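Lysine/ornithine decarboxylase (Vibrio vulnificus, PDB 2PLJ) catalyses the decarboxylation of lysine and ornithine, probably giving cadaverine and putrescine, with pyridoxal phosphate as cofactor. Local coordinates at residues Leu58-Asp63 with His90-Arg95; Asp136-Leu141 with Lys160-Asp165; Asn223-Ala228 with Ala272-Ala277; Ser352-Pro357 with Ile369-Leu374. All blocks are in the same frame, centred on the assembly; numbering follows the deposited sequence.

Contact 1: residues Leu58-Asp63 with His90-Arg95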
loop_
_atom_site.group_PDB
_atom_site.type_symbol
_atom_site.label_atom_id
_atom_site.label_comp_id
_atom_site.label_asym_id
_atom_site.label_seq_id
_atom_site.Cartn_x
_atom_site.Cartn_y
_atom_site.Cartn_z
ATOM N N LEU A 58 3.195 15.160 -7.203
ATOM C CA LEU A 58 4.341 15.196 -6.304
ATOM C C LEU A 58 5.422 16.041 -7.011
ATOM O O LEU A 58 5.868 15.683 -8.106
ATOM C CB LEU A 58 4.842 13.782 -6.046
ATOM C CG LEU A 58 3.877 12.909 -5.242
ATOM C CD1 LEU A 58 4.309 11.473 -5.333
ATOM C CD2 LEU A 58 3.877 13.317 -3.769
ATOM N N LEU A 59 5.809 17.159 -6.402
ATOM C CA LEU A 59 6.806 18.045 -6.997
ATOM C C LEU A 59 8.187 17.683 -6.447
ATOM O O LEU A 59 8.450 17.857 -5.258
ATOM C CB LEU A 59 6.476 19.526 -6.749
ATOM C CG LEU A 59 5.051 19.958 -7.139
ATOM C CD1 LEU A 59 4.878 21.451 -6.852
ATOM C CD2 LEU A 59 4.775 19.619 -8.624
ATOM N N LEU A 60 9.040 17.183 -7.320
ATOM C CA LEU A 60 10.387 16.754 -6.944
ATOM C C LEU A 60 11.408 17.825 -7.331
ATOM O O LEU A 60 11.555 18.191 -8.506
ATOM C CB LEU A 60 10.714 15.443 -7.666
ATOM C CG LEU A 60 12.200 15.039 -7.689
ATOM C CD1 LEU A 60 12.647 14.760 -6.223
ATOM C CD2 LEU A 60 12.372 13.790 -8.586
ATOM N N ASP A 61 12.106 18.331 -6.323
ATOM C CA ASP A 61 13.071 19.410 -6.563
ATOM C C ASP A 61 14.489 18.831 -6.468
ATOM O O ASP A 61 14.991 18.533 -5.354
ATOM C CB ASP A 61 12.870 20.548 -5.551
ATOM C CG ASP A 61 13.823 21.733 -5.794
ATOM O OD1 ASP A 61 14.686 21.636 -6.703
ATOM O OD2 ASP A 61 13.710 22.749 -5.050
ATOM N N CYS A 62 15.151 18.650 -7.631
ATOM C CA CYS A 62 16.521 18.079 -7.649
ATOM C C CYS A 62 17.569 18.912 -6.896
ATOM O O CYS A 62 18.604 18.394 -6.502
ATOM C CB CYS A 62 16.998 17.842 -9.080
ATOM S SG CYS A 62 15.957 16.575 -9.873
ATOM N N ASP A 63 17.312 20.206 -6.735
ATOM C CA ASP A 63 18.224 21.059 -5.941
ATOM C C ASP A 63 18.274 20.546 -4.504
ATOM O O ASP A 63 19.329 20.561 -3.842
ATOM C CB ASP A 63 17.729 22.513 -5.954
ATOM C CG ASP A 63 17.993 23.218 -7.273
ATOM O OD1 ASP A 63 18.966 22.867 -7.996
ATOM O OD2 ASP A 63 17.246 24.180 -7.550
ATOM N N HIS A 90 13.635 6.664 -8.040
ATOM C CA HIS A 90 13.197 7.504 -9.156
ATOM C C HIS A 90 14.384 7.750 -10.082
ATOM O O HIS A 90 15.448 8.169 -9.639
ATOM C CB HIS A 90 12.641 8.816 -8.619
ATOM C CG HIS A 90 11.947 9.648 -9.650
ATOM N ND1 HIS A 90 12.596 10.133 -10.766
ATOM C CD2 HIS A 90 10.677 10.113 -9.711
ATOM C CE1 HIS A 90 11.739 10.826 -11.501
ATOM N NE2 HIS A 90 10.566 10.836 -10.880
ATOM N N PRO A 91 14.205 7.505 -11.385
ATOM C CA PRO A 91 15.357 7.620 -12.309
ATOM C C PRO A 91 16.018 9.022 -12.294
ATOM O O PRO A 91 17.243 9.121 -12.424
ATOM C CB PRO A 91 14.760 7.343 -13.695
ATOM C CG PRO A 91 13.329 7.029 -13.489
ATOM C CD PRO A 91 12.944 7.119 -12.048
ATOM N N VAL A 92 15.218 10.066 -12.126
ATOM C CA VAL A 92 15.784 11.428 -12.042
ATOM C C VAL A 92 16.633 11.614 -10.775
ATOM O O VAL A 92 17.706 12.212 -10.820
ATOM C CB VAL A 92 14.705 12.495 -12.137
ATOM C CG1 VAL A 92 15.319 13.886 -11.850
ATOM C CG2 VAL A 92 14.125 12.499 -13.556
ATOM N N VAL A 93 16.180 11.028 -9.675
ATOM C CA VAL A 93 16.965 11.055 -8.430
ATOM C C VAL A 93 18.312 10.310 -8.635
ATOM O O VAL A 93 19.388 10.785 -8.212
ATOM C CB VAL A 93 16.150 10.492 -7.241
ATOM C CG1 VAL A 93 17.074 10.317 -6.009
ATOM C CG2 VAL A 93 14.922 11.427 -6.939
ATOM N N VAL A 94 18.237 9.135 -9.262
ATOM C CA VAL A 94 19.439 8.357 -9.574
ATOM C C VAL A 94 20.421 9.169 -10.437
ATOM O O VAL A 94 21.627 9.269 -10.109
ATOM C CB VAL A 94 19.069 6.998 -10.243
ATOM C CG1 VAL A 94 20.316 6.259 -10.703
ATOM C CG2 VAL A 94 18.317 6.123 -9.228
ATOM N N ARG A 95 19.919 9.734 -11.549
ATOM C CA ARG A 95 20.776 10.552 -12.427
ATOM C C ARG A 95 21.401 11.745 -11.686
ATOM O O ARG A 95 22.614 12.024 -11.841
ATOM C CB ARG A 95 20.012 11.066 -13.655
ATOM C CG ARG A 95 19.674 9.972 -14.657
ATOM C CD ARG A 95 19.429 10.582 -16.047
ATOM N NE ARG A 95 18.343 11.563 -16.029
ATOM C CZ ARG A 95 17.074 11.287 -16.323
ATOM N NH1 ARG A 95 16.723 10.034 -16.640
ATOM N NH2 ARG A 95 16.157 12.264 -16.312
#
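Leu60 and His90 are both extended at the first torsion: CG lies opposite the backbone N in each, with chi1 at 164° and -170°. The two side chains come from opposite directions, and the leucine methyl meets the flat of the imidazole. CD2 of Leu60 lands almost exactly over the middle of the ring, 4.1 Å from the centroid of His90 and only 4° off the ring normal, a clean CH-pi contact. The same methyl also touches Val93, with Leu60 CD2 at 3.8 Å from Val93 CG2. Alongside, Cys62 SG packs tightly on Val92 CG1 at 3.4 Å. The ring that receives Leu60 is also fixed in rotation by polar bonds at its edge. His90 is the N-cap of helix 91-100, and its ND1 accepts Val92 N at 3.0 Å, with the donor lying in the ring plane; NE2 is bonded to Ser24 OG. Asp61 plays the matching role across the contact, capping helix 62-75 through OD1 and Asp63 N. The contact thus lays the end of strand 57-61 and the first turn of helix 62-75 against helix 91-100, the first helix after barrel strand 79-84. Since ND1 is used as an acceptor, the imidazole is probably neutral with its proton on NE2, which would leave NE2 able to serve Ser24 OG while the ring face meets the methyl carbon of Leu60.

Contact 2: residues Asp136-Leu141 with Lys160-Asp165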
loop_
_atom_site.group_PDB
_atom_site.type_symbol
_atom_site.label_atom_id
_atom_site.label_comp_id
_atom_site.label_asym_id
_atom_site.label_seq_id
_atom_site.Cartn_x
_atom_site.Cartn_y
_atom_site.Cartn_z
ATOM N N ASP A 136 18.190 -13.726 -7.851
ATOM C CA ASP A 136 18.465 -12.358 -7.383
ATOM C C ASP A 136 19.975 -12.142 -7.418
ATOM O O ASP A 136 20.454 -11.101 -7.827
ATOM C CB ASP A 136 17.941 -12.144 -5.973
ATOM C CG ASP A 136 16.412 -12.284 -5.870
ATOM O OD1 ASP A 136 15.690 -11.922 -6.841
ATOM O OD2 ASP A 136 15.938 -12.778 -4.799
ATOM N N ILE A 137 20.720 -13.163 -7.016
ATOM C CA ILE A 137 22.177 -13.033 -7.028
ATOM C C ILE A 137 22.671 -12.954 -8.478
ATOM O O ILE A 137 23.515 -12.105 -8.819
ATOM C CB ILE A 137 22.836 -14.236 -6.308
ATOM C CG1 ILE A 137 22.500 -14.198 -4.805
ATOM C CG2 ILE A 137 24.390 -14.236 -6.568
ATOM C CD1 ILE A 137 22.732 -15.572 -4.080
ATOM N N ARG A 138 22.149 -13.843 -9.331
ATOM C CA ARG A 138 22.574 -13.918 -10.733
ATOM C C ARG A 138 22.280 -12.628 -11.506
ATOM O O ARG A 138 23.133 -12.165 -12.257
ATOM C CB ARG A 138 21.935 -15.124 -11.442
ATOM C CG ARG A 138 22.395 -16.494 -10.950
ATOM C CD ARG A 138 21.842 -17.649 -11.867
ATOM N NE ARG A 138 22.526 -17.810 -13.141
ATOM C CZ ARG A 138 23.620 -18.557 -13.339
ATOM N NH1 ARG A 138 24.206 -19.205 -12.333
ATOM N NH2 ARG A 138 24.141 -18.641 -14.551
ATOM N N ASP A 139 21.082 -12.068 -11.310
ATOM C CA ASP A 139 20.675 -10.806 -11.938
ATOM C C ASP A 139 21.632 -9.656 -11.577
ATOM O O ASP A 139 22.033 -8.878 -12.447
ATOM C CB ASP A 139 19.272 -10.401 -11.496
ATOM C CG ASP A 139 18.187 -11.392 -11.927
ATOM O OD1 ASP A 139 18.412 -12.224 -12.845
ATOM O OD2 ASP A 139 17.101 -11.292 -11.311
ATOM N N ALA A 140 22.004 -9.569 -10.300
ATOM C CA ALA A 140 22.891 -8.510 -9.847
ATOM C C ALA A 140 24.284 -8.727 -10.435
ATOM O O ALA A 140 24.881 -7.778 -10.964
ATOM C CB ALA A 140 22.938 -8.447 -8.317
ATOM N N LEU A 141 24.765 -9.977 -10.400
ATOM C CA LEU A 141 26.083 -10.300 -10.965
ATOM C C LEU A 141 26.156 -9.994 -12.465
ATOM O O LEU A 141 27.184 -9.526 -12.951
ATOM C CB LEU A 141 26.432 -11.764 -10.707
ATOM C CG LEU A 141 26.945 -12.046 -9.275
ATOM C CD1 LEU A 141 27.137 -13.560 -9.150
ATOM C CD2 LEU A 141 28.285 -11.327 -8.987
ATOM N N LYS A 160 28.523 -20.270 -2.536
ATOM C CA LYS A 160 29.548 -21.252 -2.938
ATOM C C LYS A 160 29.715 -21.267 -4.459
ATOM O O LYS A 160 30.844 -21.277 -4.993
ATOM C CB LYS A 160 29.174 -22.643 -2.428
ATOM C CG LYS A 160 29.354 -22.815 -0.924
ATOM C CD LYS A 160 28.956 -24.235 -0.550
ATOM C CE LYS A 160 29.364 -24.598 0.853
ATOM N NZ LYS A 160 29.255 -26.089 1.071
ATOM N N ALA A 161 28.580 -21.276 -5.154
ATOM C CA ALA A 161 28.569 -21.362 -6.608
ATOM C C ALA A 161 29.123 -20.074 -7.248
ATOM O O ALA A 161 29.428 -20.055 -8.438
ATOM C CB ALA A 161 27.141 -21.659 -7.092
ATOM N N TYR A 162 29.262 -19.014 -6.443
ATOM C CA TYR A 162 29.696 -17.690 -6.919
ATOM C C TYR A 162 30.983 -17.205 -6.251
ATOM O O TYR A 162 31.299 -16.013 -6.314
ATOM C CB TYR A 162 28.558 -16.660 -6.735
ATOM C CG TYR A 162 27.292 -17.134 -7.390
ATOM C CD1 TYR A 162 26.238 -17.638 -6.624
ATOM C CD2 TYR A 162 27.169 -17.139 -8.782
ATOM C CE1 TYR A 162 25.059 -18.122 -7.237
ATOM C CE2 TYR A 162 26.001 -17.601 -9.406
ATOM C CZ TYR A 162 24.961 -18.101 -8.632
ATOM O OH TYR A 162 23.848 -18.582 -9.270
ATOM N N ARG A 163 31.727 -18.133 -5.641
ATOM C CA ARG A 163 32.842 -17.748 -4.767
ATOM C C ARG A 163 33.950 -16.961 -5.471
ATOM O O ARG A 163 34.672 -16.193 -4.840
ATOM C CB ARG A 163 33.449 -18.969 -4.093
ATOM C CG ARG A 163 34.028 -19.962 -5.081
ATOM C CD ARG A 163 35.007 -20.902 -4.397
ATOM N NE ARG A 163 34.413 -21.528 -3.216
ATOM C CZ ARG A 163 33.679 -22.639 -3.246
ATOM N NH1 ARG A 163 33.442 -23.259 -4.403
ATOM N NH2 ARG A 163 33.193 -23.142 -2.111
ATOM N N ASP A 164 34.110 -17.169 -6.759
ATOM C CA ASP A 164 35.090 -16.422 -7.538
ATOM C C ASP A 164 34.698 -14.998 -7.866
ATOM O O ASP A 164 35.507 -14.215 -8.290
ATOM C CB ASP A 164 35.381 -17.121 -8.857
ATOM C CG ASP A 164 36.115 -18.439 -8.677
ATOM O OD1 ASP A 164 36.658 -18.696 -7.624
ATOM O OD2 ASP A 164 36.107 -19.211 -9.611
ATOM N N ASP A 165 33.417 -14.687 -7.659
ATOM C CA ASP A 165 32.803 -13.506 -8.245
ATOM C C ASP A 165 32.369 -12.436 -7.242
ATOM O O ASP A 165 32.118 -11.339 -7.619
ATOM C CB ASP A 165 31.604 -13.878 -9.089
ATOM C CG ASP A 165 31.926 -14.859 -10.177
ATOM O OD1 ASP A 165 33.018 -14.764 -10.725
ATOM O OD2 ASP A 165 31.068 -15.722 -10.451
#
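Tyr162 faces Ile137 with 8.8 Å between their CA atoms, and Leu141 faces Asp165 at 7.9 Å between CA atoms, so one turn of helix 134-143 lies beside the loop that leads into strand 167-171. The tyrosine spans the distance. Its CG stands opposite the carbonyl carbon (chi1 -54°), which sends the ring across to the helix, where Ile137 and Arg138, with Leu141 one turn on, receive it. Ile137 lays CG2 over one face, 4.1 Å from the centroid of the Tyr162 ring, in a CH-pi contact offset toward the rim; the other face carries Ala161 CB from the tyrosine's own segment. Leu141 approaches obliquely, its CD1 3.6 Å from Tyr162 CD2, while its second methyl, CD2, lies against Asp165 CB at 4.2 Å. At the ring's far end the phenol oxygen meets Arg138, whose chain bends at chi3 to bring the guanidinium round. Arg138 NH1 donates to Tyr162 OH at 3.1 Å, with the two flat groups turned 59° apart. Arg138 was modelled in two conformers, so this bond describes one of them, and the stronger polar partner of the phenol is Asp134, near the start of the same helix. The apolar part of the ring is therefore buried against Ile137 and Leu141, and its hydroxyl is held by Asp134 and Arg138. Leu141 also touches Phe148 of strand 147-150. The helix of one beta/alpha unit thus packs on the loop leading to strand 167-171, on the outside of the beta/alpha barrel.

Contact 3: residues Asn223-Ala228 with Ala272-Ala277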
loop_
_atom_site.group_PDB
_atom_site.type_symbol
_atom_site.label_atom_id
_atom_site.label_comp_id
_atom_site.label_asym_id
_atom_site.label_seq_id
_atom_site.Cartn_x
_atom_site.Cartn_y
_atom_site.Cartn_z
ATOM N N ASN A 223 23.702 7.633 19.376
ATOM C CA ASN A 223 24.389 6.621 20.192
ATOM C C ASN A 223 24.177 5.189 19.681
ATOM O O ASN A 223 25.028 4.338 19.879
ATOM C CB ASN A 223 24.016 6.726 21.675
ATOM C CG ASN A 223 24.923 5.871 22.562
ATOM O OD1 ASN A 223 26.153 5.994 22.519
ATOM N ND2 ASN A 223 24.320 5.002 23.372
ATOM N N LYS A 224 23.048 4.934 19.008
ATOM C CA LYS A 224 22.841 3.636 18.326
ATOM C C LYS A 224 23.971 3.314 17.355
ATOM O O LYS A 224 24.508 2.178 17.353
ATOM C CB LYS A 224 21.492 3.579 17.606
ATOM C CG LYS A 224 20.306 3.680 18.560
ATOM C CD LYS A 224 19.023 3.292 17.868
ATOM C CE LYS A 224 17.861 3.435 18.833
ATOM N NZ LYS A 224 16.558 3.152 18.174
ATOM N N TYR A 225 24.350 4.305 16.547
ATOM C CA TYR A 225 25.482 4.145 15.627
ATOM C C TYR A 225 26.794 3.908 16.359
ATOM O O TYR A 225 27.584 3.016 15.998
ATOM C CB TYR A 225 25.624 5.354 14.706
ATOM C CG TYR A 225 24.445 5.545 13.762
ATOM C CD1 TYR A 225 24.446 4.995 12.471
ATOM C CD2 TYR A 225 23.323 6.278 14.171
ATOM C CE1 TYR A 225 23.338 5.168 11.574
ATOM C CE2 TYR A 225 22.207 6.460 13.302
ATOM C CZ TYR A 225 22.237 5.926 12.013
ATOM O OH TYR A 225 21.161 6.112 11.202
ATOM N N VAL A 226 27.037 4.732 17.371
ATOM C CA VAL A 226 28.278 4.632 18.145
ATOM C C VAL A 226 28.459 3.218 18.726
ATOM O O VAL A 226 29.519 2.621 18.560
ATOM C CB VAL A 226 28.298 5.693 19.273
ATOM C CG1 VAL A 226 29.553 5.549 20.127
ATOM C CG2 VAL A 226 28.204 7.104 18.656
ATOM N N GLU A 227 27.429 2.689 19.388
ATOM C CA GLU A 227 27.527 1.369 20.020
ATOM C C GLU A 227 27.768 0.282 18.981
ATOM O O GLU A 227 28.566 -0.637 19.225
ATOM C CB GLU A 227 26.279 1.015 20.836
ATOM C CG GLU A 227 25.981 1.902 22.054
ATOM C CD GLU A 227 24.922 1.289 22.981
ATOM O OE1 GLU A 227 24.033 0.548 22.480
ATOM O OE2 GLU A 227 24.965 1.556 24.202
ATOM N N ALA A 228 27.070 0.387 17.845
ATOM C CA ALA A 228 27.242 -0.539 16.730
ATOM C C ALA A 228 28.667 -0.495 16.191
ATOM O O ALA A 228 29.274 -1.534 15.936
ATOM C CB ALA A 228 26.214 -0.246 15.603
ATOM N N ALA A 272 28.543 13.919 14.519
ATOM C CA ALA A 272 29.727 14.185 15.366
ATOM C C ALA A 272 30.190 12.942 16.165
ATOM O O ALA A 272 31.354 12.519 16.019
ATOM C CB ALA A 272 29.479 15.419 16.284
ATOM N N PRO A 273 29.300 12.346 17.008
ATOM C CA PRO A 273 29.722 11.142 17.769
ATOM C C PRO A 273 29.989 9.938 16.886
ATOM O O PRO A 273 30.810 9.090 17.238
ATOM C CB PRO A 273 28.540 10.852 18.716
ATOM C CG PRO A 273 27.416 11.682 18.262
ATOM C CD PRO A 273 27.927 12.766 17.350
ATOM N N ILE A 274 29.312 9.879 15.738
ATOM C CA ILE A 274 29.557 8.831 14.746
ATOM C C ILE A 274 30.998 8.949 14.225
ATOM O O ILE A 274 31.777 7.974 14.268
ATOM C CB ILE A 274 28.542 8.907 13.564
ATOM C CG1 ILE A 274 27.086 8.834 14.094
ATOM C CG2 ILE A 274 28.831 7.788 12.586
ATOM C CD1 ILE A 274 26.013 8.813 13.005
ATOM N N ASN A 275 31.359 10.141 13.750
ATOM C CA ASN A 275 32.716 10.409 13.297
ATOM C C ASN A 275 33.778 10.039 14.336
ATOM O O ASN A 275 34.833 9.507 13.992
ATOM C CB ASN A 275 32.865 11.885 12.897
ATOM C CG ASN A 275 32.072 12.224 11.631
ATOM O OD1 ASN A 275 31.604 13.362 11.458
ATOM N ND2 ASN A 275 31.917 11.238 10.752
ATOM N N GLU A 276 33.484 10.319 15.601
ATOM C CA GLU A 276 34.417 9.992 16.686
ATOM C C GLU A 276 34.607 8.493 16.844
ATOM O O GLU A 276 35.738 8.029 16.991
ATOM C CB GLU A 276 33.933 10.601 17.989
ATOM C CG GLU A 276 33.944 12.107 17.984
ATOM C CD GLU A 276 33.313 12.693 19.243
ATOM O OE1 GLU A 276 33.627 12.201 20.354
ATOM O OE2 GLU A 276 32.491 13.631 19.104
ATOM N N ALA A 277 33.502 7.747 16.811
ATOM C CA ALA A 277 33.561 6.279 16.909
ATOM C C ALA A 277 34.333 5.673 15.728
ATOM O O ALA A 277 35.142 4.762 15.897
ATOM C CB ALA A 277 32.167 5.684 17.039
#
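Val226 is the main bump on helix 223-241, and it sits between Pro273 and Ala277, which stand one turn apart on the neighbouring helix. CG2 presses toward the proline, 3.8 Å from Pro273 CB and 3.6 Å from Pro273 O, while CG1 settles on the small methyl of the alanine, with Val226 CG1 at 4.0 Å from Ala277 CB. The helices run side by side, nearly parallel, with 6° between their short axes and 8.6 Å between them at closest approach. Such a pairing is that of neighbouring helices in the outer layer of the beta/alpha barrel, here the ones following strands 207-212 and 249-251. Ile274 provides the return bump. Its CG1 lies opposite the carbonyl carbon (chi1 -56°), and with chi2 extended (-176°) CD1 comes over one face of Tyr225, 4.1 Å from the ring centroid in a CH-pi contact, while CG1 rests on Tyr225 CB. The phenol OH lies beyond the helix contact, bonded to Gly254 O, and the side chain of Tyr225 is about 6 Å from the bound putrescine-cofactor adduct.

Contact 4: residues Ser352-Pro357 with Ile369-Leu374; sequences SVLSGP and ILLPKL
Leu354, Ile369 and Leu371 share one apolar cluster, and Ser352 stands at its polar edge. Leu354 slants across both partners: its CG lies 4.0 Å from Ile369 CG2 and its CD2 methyl 3.7 Å from Leu371 CD1. The Leu354 and Ile369 ends also meet through their CD1 atoms. For Ile369, CG1 is opposite the backbone N (chi1 -178°), leaving CG2 in the crowded position between N and the carbonyl carbon, where it turns back toward Ser352 O at 3.6 Å. Leu340 of strand 340-342 touches Leu354 and Ile369, and Thr342 touches Leu371. Between backbones, Ser352 and Ile369 form a single antiparallel hydrogen-bonded pair: Ile369 N donates to Ser352 O at 3.0 Å, while the return bond from Ser352 N to Ile369 O is weak, at 2.9 Å. Beyond this pair the strands turn apart, for their short axes make an angle of 96°. Ser352 OG is bonded to Ile350 O, and beyond the pair a water links the two strands, donating to Ser352 OG at 2.9 Å and to Leu371 O at 3.1 Å. Gly356 O accepts a weak hydrogen bond from Lys186 NZ of the second subunit, so the loop after the strand touches the other half of the dimer. Strands 349-355 and 369-372 share one antiparallel bridge and then splay apart, as neighbours in the curled mixed sheet, which corresponds to the beta barrel of this decarboxylase fold.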
loop_
_atom_site.group_PDB
_atom_site.type_symbol
_atom_site.label_atom_id
_atom_site.label_comp_id
_atom_site.label_asym_id
_atom_site.label_seq_id
_atom_site.Cartn_x
_atom_site.Cartn_y
_atom_site.Cartn_z
ATOM N N SER A 352 -11.705 20.383 11.017
ATOM C CA SER A 352 -11.838 19.704 9.735
ATOM C C SER A 352 -11.253 18.309 9.779
ATOM O O SER A 352 -10.497 17.967 10.694
ATOM C CB SER A 352 -11.151 20.520 8.633
ATOM O OG SER A 352 -11.631 21.859 8.624
ATOM N N VAL A 353 -11.618 17.520 8.778
ATOM C CA VAL A 353 -11.063 16.188 8.557
ATOM C C VAL A 353 -10.617 16.138 7.102
ATOM O O VAL A 353 -11.353 16.552 6.198
ATOM C CB VAL A 353 -12.121 15.082 8.801
ATOM C CG1 VAL A 353 -11.555 13.706 8.502
ATOM C CG2 VAL A 353 -12.687 15.151 10.220
ATOM N N LEU A 354 -9.406 15.629 6.890
ATOM C CA LEU A 354 -8.896 15.406 5.542
ATOM C C LEU A 354 -8.946 13.921 5.256
ATOM O O LEU A 354 -8.212 13.126 5.880
ATOM C CB LEU A 354 -7.459 15.946 5.391
ATOM C CG LEU A 354 -7.283 17.470 5.496
ATOM C CD1 LEU A 354 -5.797 17.812 5.442
ATOM C CD2 LEU A 354 -8.066 18.227 4.372
ATOM N N SER A 355 -9.814 13.557 4.296
ATOM C CA SER A 355 -10.049 12.179 3.886
ATOM C C SER A 355 -9.388 11.926 2.529
ATOM O O SER A 355 -9.298 12.838 1.708
ATOM C CB SER A 355 -11.573 11.959 3.712
ATOM O OG SER A 355 -11.798 10.737 3.029
ATOM N N GLY A 356 -8.968 10.689 2.263
ATOM C CA GLY A 356 -8.483 10.341 0.930
ATOM C C GLY A 356 -9.641 10.045 -0.035
ATOM O O GLY A 356 -10.854 10.141 0.347
ATOM N N PRO A 357 -9.300 9.684 -1.273
ATOM C CA PRO A 357 -10.329 9.488 -2.314
ATOM C C PRO A 357 -11.051 8.138 -2.293
ATOM O O PRO A 357 -12.131 8.012 -2.884
ATOM C CB PRO A 357 -9.529 9.613 -3.612
ATOM C CG PRO A 357 -8.174 9.074 -3.246
ATOM C CD PRO A 357 -7.930 9.529 -1.818
ATOM N N ILE A 369 -7.931 18.531 12.107
ATOM C CA ILE A 369 -7.013 19.570 11.651
ATOM C C ILE A 369 -7.782 20.872 11.453
ATOM O O ILE A 369 -8.884 20.869 10.880
ATOM C CB ILE A 369 -6.296 19.134 10.341
ATOM C CG1 ILE A 369 -5.293 20.201 9.867
ATOM C CG2 ILE A 369 -7.323 18.758 9.272
ATOM C CD1 ILE A 369 -4.254 19.672 8.797
ATOM N N LEU A 370 -7.223 21.978 11.942
ATOM C CA LEU A 370 -7.848 23.293 11.748
ATOM C C LEU A 370 -7.476 23.877 10.398
ATOM O O LEU A 370 -6.295 23.969 10.054
ATOM C CB LEU A 370 -7.474 24.280 12.865
ATOM C CG LEU A 370 -7.879 23.899 14.293
ATOM C CD1 LEU A 370 -7.269 24.858 15.308
ATOM C CD2 LEU A 370 -9.393 23.841 14.447
ATOM N N LEU A 371 -8.491 24.238 9.624
ATOM C CA LEU A 371 -8.280 24.767 8.284
ATOM C C LEU A 371 -9.265 25.871 7.969
ATOM O O LEU A 371 -10.408 25.858 8.454
ATOM C CB LEU A 371 -8.432 23.664 7.227
ATOM C CG LEU A 371 -7.552 22.410 7.227
ATOM C CD1 LEU A 371 -8.055 21.487 6.133
ATOM C CD2 LEU A 371 -6.049 22.722 6.984
ATOM N N PRO A 372 -8.840 26.828 7.128
ATOM C CA PRO A 372 -9.815 27.764 6.603
ATOM C C PRO A 372 -10.851 27.013 5.747
ATOM O O PRO A 372 -10.599 25.871 5.314
ATOM C CB PRO A 372 -8.971 28.724 5.749
ATOM C CG PRO A 372 -7.723 28.024 5.478
ATOM C CD PRO A 372 -7.480 27.063 6.598
ATOM N N LYS A 373 -12.012 27.625 5.542
ATOM C CA LYS A 373 -13.018 27.049 4.657
ATOM C C LYS A 373 -12.459 26.905 3.235
ATOM O O LYS A 373 -11.980 27.879 2.648
ATOM C CB LYS A 373 -14.308 27.887 4.654
ATOM C CG LYS A 373 -15.400 27.384 3.712
ATOM C CD LYS A 373 -15.845 25.950 4.044
ATOM C CE LYS A 373 -17.053 25.507 3.208
ATOM N NZ LYS A 373 -16.843 25.440 1.721
ATOM N N LEU A 374 -12.512 25.681 2.717
ATOM C CA LEU A 374 -12.061 25.383 1.359
ATOM C C LEU A 374 -13.227 25.105 0.423
ATOM O O LEU A 374 -14.237 24.524 0.835
ATOM C CB LEU A 374 -11.163 24.149 1.374
ATOM C CG LEU A 374 -9.952 24.206 2.310
ATOM C CD1 LEU A 374 -9.237 22.869 2.216
ATOM C CD2 LEU A 374 -9.046 25.385 1.949
HETATM O O HOH W 1 -12.403 24.086 6.945
#

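How the contacts relate
Contacts 1 and 4 both draw on the mixed beta sheet, whereas contacts 2 and 3 join helices or loops around the beta/alpha barrel; contact 1 is the one that ties the sheet to a barrel helix. Its centre is nearest the centre of the chain and it is buried, as are contacts 3 and 4, while contact 2, about 52 Å from contact 4 between centres, lies partly at the surface. Chemistry follows place: contacts 1 and 3 rest on CH-pi and aliphatic touches, contact 2 adds an arginine-phenol bond on its solvent side, and contact 4 alone uses backbone pairing and a bridging water.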